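Local coordinates for nitrate regulatory protein (Klebsiella oxytoca, PDB 4AKK) that responds to nitrate and nitrite by binding the terminator site in the nasF operon leader RNA, so that transcription reads through into the nasFEDCBA genes, at residues Leu48-Gln59 / Asp175-Ala183; Glu202-Ala211 / Glu277-Ala285. All coordinates share one frame; numbering follows the deposited sequence.

Interaction 1 of 2, residues Leu48-Gln59 / Asp175-Ala183; sequences LQKQQLHQLAQQ and DSIDDPQIA
Q52 and Q59 converge on one backbone carbonyl, that of S176, and give it two amide donors from the same segment. The nearer bond, Q52 NE2 to S176 O at 2.6 Å, is short but bent, 137° at the hydrogen, with the donor tilted modestly from the carbonyl plane. Q59 NE2 reaches S176 O at 3.2 Å along a straighter path, yet it stands above that plane and not on a lone pair. Different chain shapes bring the two amides together: Q52 folds back at chi2 (-46°), whereas Q59 runs extended beyond CG, sliding past I177 so that its OE1 lies 3.4 Å from I177 CG1. Chi1 of Q52 (-85°) sets its CG against the carboxylate of D178, 3.3 Å from D178 OD2. A turn earlier, Q49 passes D178 in the opposite direction, CB beside CB. Q49 NE2 and D179 OD1 are linked through a water, which accepts from the amide at 3.1 Å and donates to the carboxylate. The other oxygen of D179 is engaged by its own helix: OD2 takes I182 N on its anti lone pair, at 2.9 Å. Apart from these polar groups, L56 CD2 meets I182 CG1, and L304 and L311 of helix 277-312 also pack on I182. S122 of the second subunit packs against Q49 and D178, placing the contact beside the dimer partner. The arrangement is that of an N-capped helix start in an all-helical bundle, where D179 caps helix 180-212 and the preceding turn lies against the junction between helices 37-52 and 56-85.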
ATOM      1  N   LEU A  48     -19.182  10.091  15.894  1.00 52.84           N
ATOM      2  CA  LEU A  48     -19.216   8.774  15.256  1.00 49.34           C
ATOM      3  C   LEU A  48     -18.229   7.830  15.930  1.00 53.15           C
ATOM      4  O   LEU A  48     -18.539   6.667  16.190  1.00 51.83           O
ATOM      5  CB  LEU A  48     -18.898   8.878  13.764  1.00 51.56           C
ATOM      6  CG  LEU A  48     -20.045   9.305  12.848  1.00 55.21           C
ATOM      7  CD1 LEU A  48     -19.515   9.805  11.515  1.00 48.12           C
ATOM      8  CD2 LEU A  48     -21.025   8.153  12.655  1.00 49.39           C
ATOM      9  N   GLN A  49     -17.038   8.340  16.219  1.00 52.57           N
ATOM     10  CA  GLN A  49     -16.021   7.544  16.881  1.00 48.75           C
ATOM     11  C   GLN A  49     -16.501   7.071  18.248  1.00 54.59           C
ATOM     12  O   GLN A  49     -16.316   5.902  18.616  1.00 52.16           O
ATOM     13  CB  GLN A  49     -14.726   8.341  17.015  1.00 47.32           C
ATOM     14  CG  GLN A  49     -13.700   7.675  17.914  1.00 48.84           C
ATOM     15  CD  GLN A  49     -12.307   8.243  17.731  1.00 52.15           C
ATOM     16  OE1 GLN A  49     -12.082   8.900  16.599  1.00 53.73           O
ATOM     17  NE2 GLN A  49     -11.441   8.093  18.597  1.00 53.70           N
ATOM     18  N   LYS A  50     -17.116   7.982  18.996  1.00 49.20           N
ATOM     19  CA  LYS A  50     -17.693   7.657  20.302  1.00 53.72           C
ATOM     20  C   LYS A  50     -18.659   6.488  20.198  1.00 54.53           C
ATOM     21  O   LYS A  50     -18.653   5.594  21.038  1.00 55.40           O
ATOM     22  CB  LYS A  50     -18.431   8.868  20.887  1.00 55.87           C
ATOM     23  CG  LYS A  50     -17.630   9.688  21.885  1.00 64.14           C
ATOM     24  CD  LYS A  50     -17.611   9.018  23.254  1.00 67.58           C
ATOM     25  CE  LYS A  50     -16.947   9.898  24.313  1.00 84.52           C
ATOM     26  NZ  LYS A  50     -17.799  11.056  24.719  1.00 90.50           N
ATOM     27  N   GLN A  51     -19.497   6.517  19.168  1.00 51.69           N
ATOM     28  CA  GLN A  51     -20.468   5.461  18.929  1.00 55.65           C
ATOM     29  C   GLN A  51     -19.772   4.134  18.634  1.00 56.59           C
ATOM     30  O   GLN A  51     -20.212   3.075  19.087  1.00 57.53           O
ATOM     31  CB  GLN A  51     -21.384   5.851  17.769  1.00 61.25           C
ATOM     32  CG  GLN A  51     -22.375   4.772  17.372  1.00 72.70           C
ATOM     33  CD  GLN A  51     -23.111   5.099  16.081  1.00 82.68           C
ATOM     34  OE1 GLN A  51     -23.043   6.222  15.577  1.00 81.20           O
ATOM     35  NE2 GLN A  51     -23.820   4.112  15.540  1.00 84.52           N
ATOM     36  N   GLN A  52     -18.680   4.198  17.880  1.00 54.54           N
ATOM     37  CA  GLN A  52     -17.907   3.008  17.536  1.00 51.76           C
ATOM     38  C   GLN A  52     -17.286   2.310  18.746  1.00 47.69           C
ATOM     39  O   GLN A  52     -16.949   1.133  18.674  1.00 47.10           O
ATOM     40  CB  GLN A  52     -16.816   3.346  16.511  1.00 50.87           C
ATOM     41  CG  GLN A  52     -17.298   3.318  15.079  1.00 53.42           C
ATOM     42  CD  GLN A  52     -18.128   2.079  14.778  1.00 62.38           C
ATOM     43  OE1 GLN A  52     -19.362   2.111  14.841  1.00 65.27           O
ATOM     44  NE2 GLN A  52     -17.454   0.974  14.466  1.00 56.56           N
ATOM     45  N   LEU A  53     -17.125   3.031  19.853  1.00 48.39           N
ATOM     46  CA  LEU A  53     -16.570   2.432  21.069  1.00 50.13           C
ATOM     47  C   LEU A  53     -17.354   1.181  21.464  1.00 51.78           C
ATOM     48  O   LEU A  53     -16.825   0.276  22.121  1.00 57.74           O
ATOM     49  CB  LEU A  53     -16.579   3.429  22.236  1.00 54.00           C
ATOM     50  CG  LEU A  53     -15.587   4.599  22.273  1.00 54.20           C
ATOM     51  CD1 LEU A  53     -15.893   5.529  23.443  1.00 55.18           C
ATOM     52  CD2 LEU A  53     -14.155   4.112  22.358  1.00 51.17           C
ATOM     53  N   HIS A  54     -18.618   1.132  21.057  1.00 51.20           N
ATOM     54  CA  HIS A  54     -19.515   0.053  21.463  1.00 60.75           C
ATOM     55  C   HIS A  54     -19.283  -1.249  20.698  1.00 53.54           C
ATOM     56  O   HIS A  54     -19.746  -2.310  21.119  1.00 50.39           O
ATOM     57  CB  HIS A  54     -20.978   0.493  21.333  1.00 63.34           C
ATOM     58  CG  HIS A  54     -21.358   1.589  22.278  1.00 67.71           C
ATOM     59  ND1 HIS A  54     -21.602   2.881  21.862  1.00 64.61           N
ATOM     60  CD2 HIS A  54     -21.515   1.590  23.623  1.00 66.44           C
ATOM     61  CE1 HIS A  54     -21.903   3.628  22.909  1.00 67.70           C
ATOM     62  NE2 HIS A  54     -21.857   2.869  23.990  1.00 68.94           N
ATOM     63  N   GLN A  55     -18.565  -1.164  19.582  1.00 48.40           N
ATOM     64  CA  GLN A  55     -18.249  -2.346  18.788  1.00 45.35           C
ATOM     65  C   GLN A  55     -16.909  -2.963  19.183  1.00 46.88           C
ATOM     66  O   GLN A  55     -16.600  -4.091  18.804  1.00 44.72           O
ATOM     67  CB  GLN A  55     -18.250  -2.000  17.304  1.00 46.27           C
ATOM     68  CG  GLN A  55     -19.564  -1.424  16.809  1.00 47.93           C
ATOM     69  CD  GLN A  55     -20.746  -2.359  17.042  1.00 52.29           C
ATOM     70  OE1 GLN A  55     -20.586  -3.579  17.158  1.00 45.04           O
ATOM     71  NE2 GLN A  55     -21.942  -1.789  17.100  1.00 47.92           N
ATOM     72  N   LEU A  56     -16.127  -2.220  19.961  1.00 46.00           N
ATOM     73  CA  LEU A  56     -14.781  -2.636  20.348  1.00 43.30           C
ATOM     74  C   LEU A  56     -14.681  -4.019  20.974  1.00 45.59           C
ATOM     75  O   LEU A  56     -13.760  -4.784  20.673  1.00 43.83           O
ATOM     76  CB  LEU A  56     -14.177  -1.620  21.310  1.00 42.21           C
ATOM     77  CG  LEU A  56     -13.083  -0.744  20.720  1.00 45.94           C
ATOM     78  CD1 LEU A  56     -13.487  -0.240  19.356  1.00 44.08           C
ATOM     79  CD2 LEU A  56     -12.759   0.399  21.669  1.00 46.76           C
ATOM     80  N   ALA A  57     -15.609  -4.333  21.867  1.00 44.35           N
ATOM     81  CA  ALA A  57     -15.540  -5.596  22.587  1.00 45.41           C
ATOM     82  C   ALA A  57     -15.699  -6.785  21.641  1.00 39.95           C
ATOM     83  O   ALA A  57     -14.970  -7.772  21.741  1.00 40.47           O
ATOM     84  CB  ALA A  57     -16.588  -5.641  23.701  1.00 48.72           C
ATOM     85  N   GLN A  58     -16.655  -6.692  20.725  1.00 38.57           N
ATOM     86  CA  GLN A  58     -16.922  -7.793  19.815  1.00 43.11           C
ATOM     87  C   GLN A  58     -15.833  -7.885  18.738  1.00 43.46           C
ATOM     88  O   GLN A  58     -15.452  -8.979  18.317  1.00 39.76           O
ATOM     89  CB  GLN A  58     -18.333  -7.682  19.206  1.00 41.30           C
ATOM     90  CG  GLN A  58     -18.591  -6.441  18.337  1.00 41.19           C
ATOM     91  CD  GLN A  58     -18.376  -6.689  16.848  1.00 47.66           C
ATOM     92  OE1 GLN A  58     -17.893  -7.749  16.450  1.00 49.91           O
ATOM     93  NE2 GLN A  58     -18.738  -5.709  16.019  1.00 46.29           N
ATOM     94  N   GLN A  59     -15.325  -6.738  18.303  1.00 42.45           N
ATOM     95  CA  GLN A  59     -14.236  -6.729  17.332  1.00 42.96           C
ATOM     96  C   GLN A  59     -12.983  -7.358  17.943  1.00 41.44           C
ATOM     97  O   GLN A  59     -12.340  -8.212  17.331  1.00 41.01           O
ATOM     98  CB  GLN A  59     -13.962  -5.305  16.845  1.00 40.15           C
ATOM     99  CG  GLN A  59     -15.129  -4.701  16.091  1.00 37.12           C
ATOM    100  CD  GLN A  59     -14.994  -3.201  15.922  1.00 45.27           C
ATOM    101  OE1 GLN A  59     -14.275  -2.540  16.674  1.00 42.79           O
ATOM    102  NE2 GLN A  59     -15.681  -2.655  14.927  1.00 46.52           N
ATOM    103  N   ASP A 175     -11.635  -1.602   9.031  1.00 52.51           N
ATOM    104  CA  ASP A 175     -12.476  -0.713   8.225  1.00 53.33           C
ATOM    105  C   ASP A 175     -13.676  -0.183   9.017  1.00 56.18           C
ATOM    106  O   ASP A 175     -14.449   0.647   8.528  1.00 57.06           O
ATOM    107  CB  ASP A 175     -12.921  -1.386   6.904  1.00 51.65           C
ATOM    108  CG  ASP A 175     -14.080  -2.380   7.087  1.00 55.08           C
ATOM    109  OD1 ASP A 175     -14.740  -2.360   8.149  1.00 55.12           O
ATOM    110  OD2 ASP A 175     -14.340  -3.182   6.156  1.00 52.60           O
ATOM    111  N   SER A 176     -13.835  -0.674  10.239  1.00 52.12           N
ATOM    112  CA  SER A 176     -14.912  -0.210  11.100  1.00 54.03           C
ATOM    113  C   SER A 176     -14.389   0.132  12.483  1.00 52.60           C
ATOM    114  O   SER A 176     -15.148   0.174  13.457  1.00 49.89           O
ATOM    115  CB  SER A 176     -16.027  -1.249  11.186  1.00 54.85           C
ATOM    116  OG  SER A 176     -16.872  -1.165  10.049  1.00 67.93           O
ATOM    117  N   ILE A 177     -13.084   0.369  12.558  1.00 47.10           N
ATOM    118  CA  ILE A 177     -12.449   0.789  13.799  1.00 48.94           C
ATOM    119  C   ILE A 177     -11.888   2.200  13.650  1.00 49.95           C
ATOM    120  O   ILE A 177     -10.904   2.418  12.941  1.00 50.48           O
ATOM    121  CB  ILE A 177     -11.330  -0.175  14.217  1.00 39.88           C
ATOM    122  CG1 ILE A 177     -11.908  -1.569  14.459  1.00 44.56           C
ATOM    123  CG2 ILE A 177     -10.616   0.348  15.456  1.00 43.72           C
ATOM    124  CD1 ILE A 177     -10.939  -2.540  15.091  1.00 47.68           C
ATOM    125  N   ASP A 178     -12.528   3.155  14.320  1.00 48.33           N
ATOM    126  CA  ASP A 178     -12.116   4.558  14.242  1.00 50.59           C
ATOM    127  C   ASP A 178     -10.971   4.895  15.211  1.00 44.87           C
ATOM    128  O   ASP A 178     -10.118   5.725  14.902  1.00 47.90           O
ATOM    129  CB  ASP A 178     -13.317   5.484  14.465  1.00 51.38           C
ATOM    130  CG  ASP A 178     -14.343   5.403  13.334  1.00 59.06           C
ATOM    131  OD1 ASP A 178     -13.946   5.101  12.185  1.00 55.91           O
ATOM    132  OD2 ASP A 178     -15.545   5.644  13.590  1.00 61.90           O
ATOM    133  N   ASP A 179     -10.933   4.236  16.363  1.00 43.71           N
ATOM    134  CA  ASP A 179      -9.874   4.512  17.331  1.00 41.93           C
ATOM    135  C   ASP A 179      -8.466   4.213  16.827  1.00 40.87           C
ATOM    136  O   ASP A 179      -8.162   3.080  16.472  1.00 37.54           O
ATOM    137  CB  ASP A 179     -10.078   3.743  18.628  1.00 45.68           C
ATOM    138  CG  ASP A 179      -9.140   4.227  19.719  1.00 45.40           C
ATOM    139  OD1 ASP A 179      -9.518   5.182  20.422  1.00 43.06           O
ATOM    140  OD2 ASP A 179      -8.010   3.696  19.833  1.00 46.92           O
ATOM    141  N   PRO A 180      -7.586   5.222  16.853  1.00 43.35           N
ATOM    142  CA  PRO A 180      -6.203   5.102  16.373  1.00 46.66           C
ATOM    143  C   PRO A 180      -5.378   4.066  17.145  1.00 47.83           C
ATOM    144  O   PRO A 180      -4.634   3.305  16.525  1.00 45.28           O
ATOM    145  CB  PRO A 180      -5.613   6.498  16.619  1.00 48.22           C
ATOM    146  CG  PRO A 180      -6.767   7.395  16.867  1.00 46.07           C
ATOM    147  CD  PRO A 180      -7.862   6.546  17.433  1.00 48.94           C
ATOM    148  N   GLN A 181      -5.484   4.051  18.472  1.00 42.09           N
ATOM    149  CA  GLN A 181      -4.704   3.112  19.275  1.00 47.46           C
ATOM    150  C   GLN A 181      -5.113   1.668  19.011  1.00 42.53           C
ATOM    151  O   GLN A 181      -4.268   0.781  18.873  1.00 43.05           O
ATOM    152  CB  GLN A 181      -4.824   3.412  20.772  1.00 43.29           C
ATOM    153  CG  GLN A 181      -3.927   4.540  21.262  1.00 55.84           C
ATOM    154  CD  GLN A 181      -4.645   5.872  21.291  1.00 68.16           C
ATOM    155  OE1 GLN A 181      -5.484   6.121  22.163  1.00 70.29           O
ATOM    156  NE2 GLN A 181      -4.321   6.740  20.337  1.00 65.55           N
ATOM    157  N   ILE A 182      -6.414   1.429  18.957  1.00 36.43           N
ATOM    158  CA  ILE A 182      -6.896   0.085  18.703  1.00 40.62           C
ATOM    159  C   ILE A 182      -6.534  -0.370  17.296  1.00 39.45           C
ATOM    160  O   ILE A 182      -6.042  -1.479  17.100  1.00 39.45           O
ATOM    161  CB  ILE A 182      -8.403  -0.020  18.928  1.00 40.77           C
ATOM    162  CG1 ILE A 182      -8.739   0.471  20.338  1.00 44.23           C
ATOM    163  CG2 ILE A 182      -8.863  -1.454  18.744  1.00 35.96           C
ATOM    164  CD1 ILE A 182      -8.047  -0.339  21.443  1.00 42.05           C
ATOM    165  N   ALA A 183      -6.760   0.494  16.318  1.00 37.93           N
ATOM    166  CA  ALA A 183      -6.458   0.139  14.939  1.00 41.82           C
ATOM    167  C   ALA A 183      -4.981  -0.204  14.816  1.00 40.29           C
ATOM    168  O   ALA A 183      -4.629  -1.176  14.158  1.00 36.23           O
ATOM    169  CB  ALA A 183      -6.843   1.266  13.984  1.00 39.12           C
TER
HETATM  170  O   HOH W   1     -11.915   5.842  20.664  1.00 50.82           O

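Interaction 2 of 2, residues Glu202-Ala211 / Glu277-Ala285. With EDO (1,2-ethanediol), chain C.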
ATOM      1  N   GLU A 202       6.981 -22.401   6.893  1.00 26.63           N
ATOM      2  CA  GLU A 202       8.393 -22.810   6.943  1.00 29.83           C
ATOM      3  C   GLU A 202       8.574 -24.200   7.576  1.00 30.35           C
ATOM      4  O   GLU A 202       9.352 -25.025   7.081  1.00 28.30           O
ATOM      5  CB  GLU A 202       9.230 -21.794   7.729  1.00 26.41           C
ATOM      6  CG  GLU A 202      10.723 -22.145   7.827  1.00 25.03           C
ATOM      7  CD  GLU A 202      11.468 -21.273   8.838  1.00 32.23           C
ATOM      8  OE1 GLU A 202      10.922 -20.216   9.230  1.00 27.94           O
ATOM      9  OE2 GLU A 202      12.600 -21.642   9.237  1.00 35.48           O
ATOM     10  N   ARG A 203       7.879 -24.458   8.680  1.00 30.85           N
ATOM     11  CA  ARG A 203       8.015 -25.753   9.347  1.00 33.10           C
ATOM     12  C   ARG A 203       7.579 -26.866   8.384  1.00 29.71           C
ATOM     13  O   ARG A 203       8.315 -27.821   8.148  1.00 29.15           O
ATOM     14  CB  ARG A 203       7.199 -25.811  10.647  1.00 27.72           C
ATOM     15  CG  ARG A 203       7.158 -27.230  11.278  1.00 25.59           C
ATOM     16  CD  ARG A 203       6.354 -27.283  12.587  1.00 28.60           C
ATOM     17  NE  ARG A 203       4.925 -27.070  12.369  1.00 27.76           N
ATOM     18  CZ  ARG A 203       4.003 -27.045  13.330  1.00 35.45           C
ATOM     19  NH1 ARG A 203       4.343 -27.230  14.608  1.00 28.75           N
ATOM     20  NH2 ARG A 203       2.732 -26.834  13.014  1.00 30.40           N
ATOM     21  N   ALA A 204       6.392 -26.709   7.800  1.00 32.75           N
ATOM     22  CA  ALA A 204       5.837 -27.701   6.872  1.00 33.75           C
ATOM     23  C   ALA A 204       6.722 -27.957   5.651  1.00 31.64           C
ATOM     24  O   ALA A 204       6.950 -29.095   5.265  1.00 34.21           O
ATOM     25  CB  ALA A 204       4.422 -27.287   6.430  1.00 27.73           C
ATOM     26  N   LEU A 205       7.216 -26.899   5.033  1.00 33.46           N
ATOM     27  CA  LEU A 205       8.030 -27.070   3.837  1.00 34.40           C
ATOM     28  C   LEU A 205       9.361 -27.740   4.172  1.00 29.31           C
ATOM     29  O   LEU A 205       9.804 -28.644   3.471  1.00 31.31           O
ATOM     30  CB  LEU A 205       8.260 -25.723   3.151  1.00 26.19           C
ATOM     31  CG  LEU A 205       6.974 -25.098   2.583  1.00 38.88           C
ATOM     32  CD1 LEU A 205       7.242 -23.695   2.068  1.00 32.14           C
ATOM     33  CD2 LEU A 205       6.337 -25.966   1.493  1.00 37.08           C
ATOM     34  N   GLY A 206       9.995 -27.294   5.253  1.00 30.35           N
ATOM     35  CA  GLY A 206      11.274 -27.858   5.645  1.00 26.30           C
ATOM     36  C   GLY A 206      11.160 -29.333   5.997  1.00 32.05           C
ATOM     37  O   GLY A 206      12.043 -30.119   5.664  1.00 32.30           O
ATOM     38  N   ALA A 207      10.066 -29.704   6.664  1.00 28.88           N
ATOM     39  CA  ALA A 207       9.855 -31.079   7.107  1.00 35.17           C
ATOM     40  C   ALA A 207       9.658 -32.002   5.911  1.00 37.79           C
ATOM     41  O   ALA A 207      10.182 -33.100   5.866  1.00 39.10           O
ATOM     42  CB  ALA A 207       8.652 -31.155   8.046  1.00 35.32           C
ATOM     43  N   LEU A 208       8.883 -31.539   4.945  1.00 38.59           N
ATOM     44  CA  LEU A 208       8.725 -32.239   3.692  1.00 32.35           C
ATOM     45  C   LEU A 208      10.091 -32.518   3.059  1.00 33.64           C
ATOM     46  O   LEU A 208      10.427 -33.657   2.750  1.00 35.24           O
ATOM     47  CB  LEU A 208       7.869 -31.392   2.750  1.00 38.40           C
ATOM     48  CG  LEU A 208       7.760 -31.895   1.318  1.00 41.10           C
ATOM     49  CD1 LEU A 208       7.142 -33.275   1.300  1.00 47.69           C
ATOM     50  CD2 LEU A 208       6.950 -30.918   0.464  1.00 46.89           C
ATOM     51  N   GLY A 209      10.888 -31.472   2.886  1.00 33.52           N
ATOM     52  CA  GLY A 209      12.202 -31.612   2.292  1.00 33.54           C
ATOM     53  C   GLY A 209      13.102 -32.578   3.047  1.00 39.56           C
ATOM     54  O   GLY A 209      13.771 -33.412   2.441  1.00 39.93           O
ATOM     55  N   PHE A 210      13.134 -32.458   4.372  1.00 33.78           N
ATOM     56  CA  PHE A 210      13.991 -33.322   5.177  1.00 39.37           C
ATOM     57  C   PHE A 210      13.455 -34.749   5.229  1.00 36.55           C
ATOM     58  O   PHE A 210      14.216 -35.704   5.353  1.00 38.69           O
ATOM     59  CB  PHE A 210      14.180 -32.760   6.595  1.00 32.92           C
ATOM     60  CG  PHE A 210      15.065 -31.535   6.652  1.00 35.24           C
ATOM     61  CD1 PHE A 210      16.386 -31.593   6.224  1.00 35.76           C
ATOM     62  CD2 PHE A 210      14.578 -30.328   7.143  1.00 32.99           C
ATOM     63  CE1 PHE A 210      17.203 -30.464   6.278  1.00 36.40           C
ATOM     64  CE2 PHE A 210      15.389 -29.203   7.208  1.00 32.04           C
ATOM     65  CZ  PHE A 210      16.701 -29.268   6.767  1.00 33.39           C
ATOM     66  N   ALA A 211      12.141 -34.898   5.137  1.00 36.13           N
ATOM     67  CA  ALA A 211      11.553 -36.223   5.135  1.00 38.25           C
ATOM     68  C   ALA A 211      11.891 -36.958   3.833  1.00 45.39           C
ATOM     69  O   ALA A 211      12.111 -38.175   3.837  1.00 43.39           O
ATOM     70  CB  ALA A 211      10.054 -36.149   5.349  1.00 38.22           C
ATOM     71  N   GLU A 277      14.756 -38.720  10.678  1.00 39.88           N
ATOM     72  CA  GLU A 277      15.368 -38.227  11.910  1.00 41.20           C
ATOM     73  C   GLU A 277      15.599 -36.699  11.890  1.00 40.09           C
ATOM     74  O   GLU A 277      15.231 -36.004  12.835  1.00 40.82           O
ATOM     75  CB  GLU A 277      16.663 -38.995  12.219  1.00 39.70           C
ATOM     76  CG  GLU A 277      17.271 -38.671  13.575  1.00 40.89           C
ATOM     77  CD  GLU A 277      16.345 -39.030  14.738  1.00 48.60           C
ATOM     78  OE1 GLU A 277      15.828 -40.172  14.778  1.00 45.99           O
ATOM     79  OE2 GLU A 277      16.143 -38.167  15.618  1.00 40.14           O
ATOM     80  N   THR A 278      16.199 -36.179  10.818  1.00 39.53           N
ATOM     81  CA  THR A 278      16.426 -34.729  10.699  1.00 43.38           C
ATOM     82  C   THR A 278      15.119 -33.933  10.555  1.00 36.54           C
ATOM     83  O   THR A 278      14.992 -32.822  11.076  1.00 33.42           O
ATOM     84  CB  THR A 278      17.339 -34.381   9.502  1.00 41.00           C
ATOM     85  OG1 THR A 278      18.646 -34.922   9.714  1.00 49.62           O
ATOM     86  CG2 THR A 278      17.464 -32.872   9.348  1.00 40.27           C
ATOM     87  N   ALA A 279      14.169 -34.511   9.830  1.00 33.96           N
ATOM     88  CA  ALA A 279      12.843 -33.946   9.661  1.00 36.27           C
ATOM     89  C   ALA A 279      12.166 -33.727  11.005  1.00 38.52           C
ATOM     90  O   ALA A 279      11.587 -32.665  11.257  1.00 33.19           O
ATOM     91  CB  ALA A 279      11.996 -34.866   8.784  1.00 33.46           C
ATOM     92  N   LEU A 280      12.234 -34.743  11.863  1.00 38.36           N
ATOM     93  CA  LEU A 280      11.692 -34.659  13.219  1.00 33.80           C
ATOM     94  C   LEU A 280      12.420 -33.614  14.049  1.00 31.31           C
ATOM     95  O   LEU A 280      11.800 -32.859  14.800  1.00 30.13           O
ATOM     96  CB  LEU A 280      11.763 -36.023  13.911  1.00 34.38           C
ATOM     97  CG  LEU A 280      10.795 -37.079  13.384  1.00 38.27           C
ATOM     98  CD1 LEU A 280      10.993 -38.397  14.139  1.00 36.48           C
ATOM     99  CD2 LEU A 280       9.359 -36.576  13.518  1.00 32.88           C
ATOM    100  N   ARG A 281      13.741 -33.572  13.911  1.00 34.02           N
ATOM    101  CA  ARG A 281      14.553 -32.600  14.630  1.00 33.42           C
ATOM    102  C   ARG A 281      14.095 -31.194  14.212  1.00 38.77           C
ATOM    103  O   ARG A 281      13.895 -30.303  15.043  1.00 35.43           O
ATOM    104  CB  ARG A 281      16.029 -32.829  14.286  1.00 39.54           C
ATOM    105  CG  ARG A 281      17.030 -32.260  15.277  1.00 51.67           C
ATOM    106  CD  ARG A 281      17.157 -33.137  16.518  1.00 64.19           C
ATOM    107  NE  ARG A 281      17.576 -34.503  16.199  1.00 66.97           N
ATOM    108  CZ  ARG A 281      17.878 -35.427  17.112  1.00 67.57           C
ATOM    109  NH1 ARG A 281      17.810 -35.131  18.404  1.00 67.92           N
ATOM    110  NH2 ARG A 281      18.249 -36.646  16.733  1.00 57.15           N
ATOM    111  N   TRP A 282      13.910 -31.019  12.907  1.00 35.69           N
ATOM    112  CA  TRP A 282      13.426 -29.761  12.349  1.00 35.75           C
ATOM    113  C   TRP A 282      12.045 -29.441  12.905  1.00 30.68           C
ATOM    114  O   TRP A 282      11.814 -28.364  13.451  1.00 33.29           O
ATOM    115  CB  TRP A 282      13.364 -29.883  10.823  1.00 30.67           C
ATOM    116  CG  TRP A 282      12.616 -28.776  10.126  1.00 34.39           C
ATOM    117  CD1 TRP A 282      11.315 -28.793   9.710  1.00 30.32           C
ATOM    118  CD2 TRP A 282      13.142 -27.504   9.740  1.00 30.46           C
ATOM    119  NE1 TRP A 282      10.997 -27.609   9.093  1.00 33.02           N
ATOM    120  CE2 TRP A 282      12.103 -26.800   9.097  1.00 33.36           C
ATOM    121  CE3 TRP A 282      14.396 -26.894   9.869  1.00 31.87           C
ATOM    122  CZ2 TRP A 282      12.276 -25.518   8.589  1.00 33.34           C
ATOM    123  CZ3 TRP A 282      14.566 -25.615   9.365  1.00 39.56           C
ATOM    124  CH2 TRP A 282      13.511 -24.941   8.733  1.00 38.68           C
ATOM    125  N   PHE A 283      11.134 -30.393  12.772  1.00 32.20           N
ATOM    126  CA  PHE A 283       9.751 -30.186  13.184  1.00 37.02           C
ATOM    127  C   PHE A 283       9.659 -29.769  14.656  1.00 34.70           C
ATOM    128  O   PHE A 283       8.964 -28.813  15.008  1.00 34.89           O
ATOM    129  CB  PHE A 283       8.919 -31.456  12.935  1.00 30.58           C
ATOM    130  CG  PHE A 283       7.461 -31.289  13.270  1.00 34.47           C
ATOM    131  CD1 PHE A 283       6.573 -30.775  12.332  1.00 31.23           C
ATOM    132  CD2 PHE A 283       6.979 -31.626  14.525  1.00 33.39           C
ATOM    133  CE1 PHE A 283       5.229 -30.620  12.636  1.00 29.92           C
ATOM    134  CE2 PHE A 283       5.636 -31.469  14.839  1.00 32.89           C
ATOM    135  CZ  PHE A 283       4.763 -30.961  13.894  1.00 35.71           C
ATOM    136  N   CYS A 284      10.386 -30.483  15.509  1.00 36.30           N
ATOM    137  CA  CYS A 284      10.311 -30.251  16.946  1.00 35.45           C
ATOM    138  C   CYS A 284      10.876 -28.900  17.321  1.00 34.95           C
ATOM    139  O   CYS A 284      10.258 -28.161  18.090  1.00 32.85           O
ATOM    140  CB  CYS A 284      11.009 -31.374  17.724  1.00 34.69           C
ATOM    141  SG  CYS A 284      10.093 -32.948  17.627  1.00 49.45           S
ATOM    142  N   ALA A 285      12.047 -28.575  16.777  1.00 31.20           N
ATOM    143  CA  ALA A 285      12.607 -27.250  16.995  1.00 31.96           C
ATOM    144  C   ALA A 285      11.621 -26.164  16.560  1.00 33.14           C
ATOM    145  O   ALA A 285      11.431 -25.175  17.269  1.00 32.41           O
ATOM    146  CB  ALA A 285      13.937 -27.100  16.266  1.00 37.07           C
TER
HETATM  147  C1  EDO C1392       3.086 -26.572   9.509  1.00 32.01           C
HETATM  148  O1  EDO C1392       2.036 -26.858  10.432  1.00 49.23           O
HETATM  149  C2  EDO C1392       4.296 -27.465   9.762  1.00 34.80           C
HETATM  150  O2  EDO C1392       4.077 -28.858   9.497  1.00 24.04           O
HETATM  151  O   HOH W   2      15.118 -36.609   7.853  1.00 44.42           O
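Helices 202-211 and 277-285 run nearly antiparallel, at 167°, with their axes 7.8 Å apart at closest approach. The backbones come nearest where F210 faces A279, 4.7 Å between CA atoms; there A279 CB touches F210 CB, and a water accepts from A279 N and lies within reach of F210 O. W282 fills the middle as a knob in a hole formed by E202, G206, A207 and F210. G206, without a side chain, lets the indole lie over its CA, 3.5 Å from W282 NE1. The indole N-H points to R203 O at 2.9 Å, in the carbonyl plane and on a lone pair, and this oxygen also accepts the helical bond from A207 N. Such knobs-into-holes packing joins helices 180-212 and 277-312 within the NIT nitrate-sensing region. F210 lies over the same indole face as G206, its CE2 3.7 Å from W282 CE3, with the ring planes inclined at 51°. T278 CG2 sits over a face of the F210 ring in a CH-pi contact, 3.9 Å from the centroid. Beyond the indole, E202 OE2 comes to 3.5 Å from W282 CH2, while the carboxylate forms salt bridges with R263 and R289. R203 bends at chi3, which lays its guanidinium almost parallel to the F283 ring, 13° between planes, with F283 CE1 over one face. An ethanediol, probably from the crystallisation liquor, is modelled too close to R203, which makes its detailed placement doubtful.

In the fold
Helix 180-212 takes part in both contacts: interaction 1 gathers at its beginning and interaction 2 near its far end, their centres about 42 Å apart on opposite sides of the chain's centre. Helix 277-312 runs alongside as well, pairing directly in interaction 2 and sending leucines toward interaction 1 from its other end. Place and chemistry differ together. At the partly buried end near the second subunit, a turn meets a helix junction through glutamine amides, a carbonyl, carboxylates and water. In the buried contact, which no other chain touches, two regular helices mesh through aromatic rings and small residues, with an indole-to-carbonyl bond as their direct hydrogen bond.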